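Local coordinates for secretin XcpQ (Pseudomonas aeruginosa, PDB 4E9J), which forms the outer-membrane channel of the type II secretion system for export of proteins such as elastase LasB; this piece holds its periplasmic N0, N1 and N2 domains, at residues G54-V59 against L74-T79; G140-V145 against L151-R156. All coordinates share one frame; numbering follows the deposited sequence.

Contact 1 (G54-V59 against L74-T79); sequences GQVSVV and LSVMST
Val76 meets Val56 and Val58 where helix 66-79 packs on strand 55-61. One residue earlier in the helix, Ser75 turns its hydroxyl away from this strand, to His141 of the N1 domain.

Val76 follows and carries the whole contact to the strand. Its CB points at the strand, and its two methyls divide the work. CG2 lies 3.8 Å from Val58 CG2, and the same Val76 CG2 is 4.1 Å from Val58 CG1. It therefore faces both branches of that valine. CG1, anti to the backbone N (chi1 168°), is turned to the other neighbour and lies 4.3 Å from Val56 CG1. Val56 and Val58 are two apart on the strand and point to the same side, while Ser57 between them points away. No hydrogen bond joins strand and helix, and the valines that meet are buried. Phe34 of helix 31-42 touches all three of them and closes this apolar patch.

At the end of the helix, Thr79 N reaches Ser75 O at 2.8 Å, and Thr79 OG1 reaches the same Ser75 O, also at 2.8 Å. The two donors come from opposite faces of the carbonyl plane, and the hydroxyl sits 34° out of that plane. Two donors thus grip Ser75 O. The same OG1 also meets Ser154 of the N1 domain, and the Thr79 side chain leans on Thr115 of strand 114-119.

The contact is a helix laid on one face of a beta-sheet, part of the alpha/beta fold of the secretin N0 domain.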
# COMPACT_ATOMS: atom_id res chain seq x y z
N GLY A 54 -21.09 1.58 -15.77
CA GLY A 54 -20.44 2.80 -15.33
C GLY A 54 -19.92 3.67 -16.45
O GLY A 54 -19.74 3.21 -17.58
N GLN A 55 -19.66 4.94 -16.11
CA GLN A 55 -19.11 5.96 -16.99
C GLN A 55 -17.66 6.21 -16.57
O GLN A 55 -17.37 6.29 -15.38
CB GLN A 55 -19.88 7.28 -16.84
CG GLN A 55 -21.29 7.35 -17.41
CD GLN A 55 -21.37 6.97 -18.86
OE1 GLN A 55 -21.05 7.75 -19.75
NE2 GLN A 55 -21.81 5.75 -19.13
N VAL A 56 -16.75 6.28 -17.55
CA VAL A 56 -15.33 6.50 -17.29
C VAL A 56 -14.77 7.63 -18.12
O VAL A 56 -15.22 7.90 -19.24
CB VAL A 56 -14.51 5.20 -17.46
CG1 VAL A 56 -15.10 4.08 -16.59
CG2 VAL A 56 -14.40 4.76 -18.91
N SER A 57 -13.77 8.29 -17.55
CA SER A 57 -12.95 9.28 -18.22
C SER A 57 -11.50 8.79 -18.01
O SER A 57 -11.09 8.56 -16.87
CB SER A 57 -13.18 10.68 -17.65
OG SER A 57 -14.53 11.10 -17.85
N VAL A 58 -10.78 8.55 -19.11
CA VAL A 58 -9.43 8.00 -19.08
C VAL A 58 -8.54 8.88 -19.92
O VAL A 58 -8.83 9.08 -21.10
CB VAL A 58 -9.43 6.55 -19.59
CG1 VAL A 58 -8.05 5.92 -19.47
CG2 VAL A 58 -10.48 5.73 -18.86
N VAL A 59 -7.46 9.37 -19.32
CA VAL A 59 -6.58 10.35 -19.95
C VAL A 59 -5.11 10.04 -19.73
O VAL A 59 -4.70 9.79 -18.60
CB VAL A 59 -6.93 11.74 -19.39
CG1 VAL A 59 -5.98 12.83 -19.90
CG2 VAL A 59 -8.38 12.10 -19.68
N LEU A 74 -6.10 -2.12 -16.10
CA LEU A 74 -6.30 -2.74 -14.77
C LEU A 74 -6.63 -1.70 -13.71
O LEU A 74 -7.47 -1.97 -12.85
CB LEU A 74 -5.07 -3.55 -14.36
CG LEU A 74 -4.72 -4.76 -15.23
CD1 LEU A 74 -3.49 -5.47 -14.68
CD2 LEU A 74 -5.88 -5.70 -15.37
N SER A 75 -6.00 -0.52 -13.78
CA SER A 75 -6.25 0.58 -12.86
C SER A 75 -7.66 1.10 -13.03
O SER A 75 -8.31 1.41 -12.04
CB SER A 75 -5.25 1.72 -13.08
OG SER A 75 -4.09 1.52 -12.29
N VAL A 76 -8.15 1.21 -14.28
CA VAL A 76 -9.52 1.67 -14.54
C VAL A 76 -10.52 0.63 -14.01
O VAL A 76 -11.49 1.00 -13.36
CB VAL A 76 -9.73 2.03 -16.04
CG1 VAL A 76 -11.21 2.22 -16.38
CG2 VAL A 76 -8.95 3.29 -16.39
N MET A 77 -10.27 -0.64 -14.25
CA MET A 77 -11.18 -1.70 -13.77
C MET A 77 -11.24 -1.66 -12.24
O MET A 77 -12.33 -1.57 -11.67
CB MET A 77 -10.67 -3.08 -14.22
CG MET A 77 -10.91 -3.46 -15.70
SD MET A 77 -12.55 -3.13 -16.42
CE MET A 77 -12.25 -1.63 -17.18
N SER A 78 -10.07 -1.69 -11.58
CA SER A 78 -9.97 -1.59 -10.13
C SER A 78 -10.62 -0.32 -9.58
O SER A 78 -11.33 -0.41 -8.58
CB SER A 78 -8.52 -1.69 -9.67
OG SER A 78 -8.40 -1.47 -8.27
N THR A 79 -10.47 0.84 -10.28
CA THR A 79 -11.11 2.09 -9.84
C THR A 79 -12.63 1.94 -9.70
O THR A 79 -13.19 2.48 -8.76
CB THR A 79 -10.77 3.27 -10.78
OG1 THR A 79 -9.38 3.60 -10.66
CG2 THR A 79 -11.62 4.56 -10.50

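Contact 2 (G140-V145 against L151-R156); sequences GHLAAV and LIISDR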
# COMPACT_ATOMS: atom_id res chain seq x y z
N GLY A 140 -10.81 6.65 -4.43
CA GLY A 140 -9.86 6.81 -5.51
C GLY A 140 -8.90 5.66 -5.69
O GLY A 140 -9.01 4.62 -5.05
N HIS A 141 -7.95 5.87 -6.57
CA HIS A 141 -6.96 4.87 -6.92
C HIS A 141 -5.64 5.54 -7.13
O HIS A 141 -5.58 6.64 -7.66
CB HIS A 141 -7.38 4.17 -8.22
CG HIS A 141 -6.49 3.06 -8.67
ND1 HIS A 141 -6.61 1.78 -8.17
CD2 HIS A 141 -5.50 3.07 -9.58
CE1 HIS A 141 -5.68 1.06 -8.78
NE2 HIS A 141 -5.01 1.79 -9.65
N LEU A 142 -4.57 4.86 -6.75
CA LEU A 142 -3.23 5.37 -6.99
C LEU A 142 -2.35 4.17 -7.27
O LEU A 142 -2.31 3.25 -6.48
CB LEU A 142 -2.71 6.20 -5.80
CG LEU A 142 -1.29 6.74 -5.93
CD1 LEU A 142 -1.16 7.72 -7.09
CD2 LEU A 142 -0.87 7.44 -4.62
N ALA A 143 -1.69 4.16 -8.44
CA ALA A 143 -0.78 3.08 -8.85
C ALA A 143 0.43 3.67 -9.57
O ALA A 143 0.33 4.71 -10.20
CB ALA A 143 -1.50 2.11 -9.78
N ALA A 144 1.58 2.98 -9.46
CA ALA A 144 2.81 3.36 -10.15
C ALA A 144 2.94 2.63 -11.49
O ALA A 144 2.50 1.48 -11.61
CB ALA A 144 4.02 3.02 -9.29
N VAL A 145 3.54 3.30 -12.48
CA VAL A 145 3.88 2.73 -13.79
C VAL A 145 5.39 3.01 -13.92
O VAL A 145 5.79 4.00 -14.53
CB VAL A 145 3.07 3.33 -14.96
CG1 VAL A 145 3.41 2.63 -16.28
CG2 VAL A 145 1.57 3.24 -14.70
N LEU A 151 2.50 7.96 -12.70
CA LEU A 151 1.54 7.60 -11.66
C LEU A 151 0.17 7.51 -12.33
O LEU A 151 -0.12 8.35 -13.16
CB LEU A 151 1.44 8.74 -10.62
CG LEU A 151 2.62 8.95 -9.71
CD1 LEU A 151 2.49 10.26 -8.95
CD2 LEU A 151 2.77 7.80 -8.73
N ILE A 152 -0.67 6.58 -11.92
CA ILE A 152 -2.06 6.51 -12.37
C ILE A 152 -2.88 6.93 -11.16
O ILE A 152 -2.77 6.27 -10.14
CB ILE A 152 -2.52 5.13 -12.84
CG1 ILE A 152 -1.79 4.71 -14.10
CG2 ILE A 152 -4.07 5.16 -13.11
CD1 ILE A 152 -1.80 3.23 -14.33
N ILE A 153 -3.68 8.00 -11.28
CA ILE A 153 -4.56 8.48 -10.21
C ILE A 153 -6.02 8.47 -10.67
O ILE A 153 -6.29 8.96 -11.76
CB ILE A 153 -4.16 9.93 -9.81
CG1 ILE A 153 -2.66 10.00 -9.45
CG2 ILE A 153 -5.08 10.46 -8.65
CD1 ILE A 153 -2.23 11.01 -8.30
N SER A 154 -6.94 8.03 -9.81
CA SER A 154 -8.37 8.12 -10.07
C SER A 154 -9.04 9.04 -9.05
O SER A 154 -8.89 8.81 -7.86
CB SER A 154 -9.06 6.76 -10.04
OG SER A 154 -8.55 5.94 -11.07
N ASP A 155 -9.74 10.08 -9.52
CA ASP A 155 -10.44 11.06 -8.68
C ASP A 155 -11.33 11.98 -9.55
O ASP A 155 -11.38 11.80 -10.77
CB ASP A 155 -9.40 11.92 -7.91
CG ASP A 155 -9.84 12.38 -6.53
OD1 ASP A 155 -11.05 12.50 -6.31
OD2 ASP A 155 -8.96 12.76 -5.73
N ARG A 156 -12.00 12.99 -8.93
CA ARG A 156 -12.76 13.99 -9.70
C ARG A 156 -11.73 14.88 -10.42
O ARG A 156 -10.70 15.20 -9.83
CB ARG A 156 -13.65 14.85 -8.78
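Ile152 N donates to Ala143 O at 2.7 Å, and Ala143 N returns a bond to Ile152 O at 2.9 Å. Strands 141-145 and 150-155 form an antiparallel beta hairpin in the N1 domain, and this is one of its hydrogen-bonded pairs. The next such pair is His141 with Ser154. Ser154 N reaches His141 O at 2.9 Å. The return bond, from His141 N to Ser154 O, is weak. Between the two pairs lies Leu142 with Ile153, a non-hydrogen-bonded pair. CA-H...O contacts add to the pairing there, as from Ile153 CA to His141 O, at 3.3 Å, and from Leu142 CA to Ile152 O.

His141, Ala143, Ile152 and Ser154 put their side chains on one face. The polar ends on this face look to helix 66-79 and strand 114-119: His141 NE2 to Ser75, and Ser154 OG to Thr79 and Thr115. At the base of the His141 side chain, CB rests 3.6 Å from Ser154 CB. Next along this face, Ala143 CB lies 4.4 Å from Ile152 CB.

Leu142, Leu151 and Ile153 point to the other face, toward helices 125-132 and 157-171. Leu142 and Ile153 lie side by side and point the same way, with Leu142 CD1 3.6 Å from Ile153 CG1. Ile132 touches both. Strand 114-119 runs along the far edge of strand 150-155 through backbone bonds.

At the turn end, Ile152 holds CG1 anti to its carbonyl carbon (chi1 -66°), which carries the ethyl arm to Val145. There Ile152 CD1 presses on Val145 CG2 at 3.4 Å, tighter than usual van der Waals contact.

Contact 1 belongs to N0 and contact 2 to N1. Their centres lie about 10 Å apart, and the two touch directly. Two side-chain pairs bridge them. Ser75 OG and His141 NE2 are 2.8 Å apart, a probable hydrogen bond. Thr79 OG1 and Ser154 OG are 2.5 Å apart, also a probable hydrogen bond, but a short one whose exact length is doubtful. Ser75 OG also packs on Ile152 CD1, at 3.5 Å. One face of the hairpin in contact 2 thus lies against the helix of contact 1. Strand 114-119 links them further, pairing in parallel with strand 55-61 and antiparallel with strand 150-155. The N0 and N1 domains are thereby joined through a shared sheet.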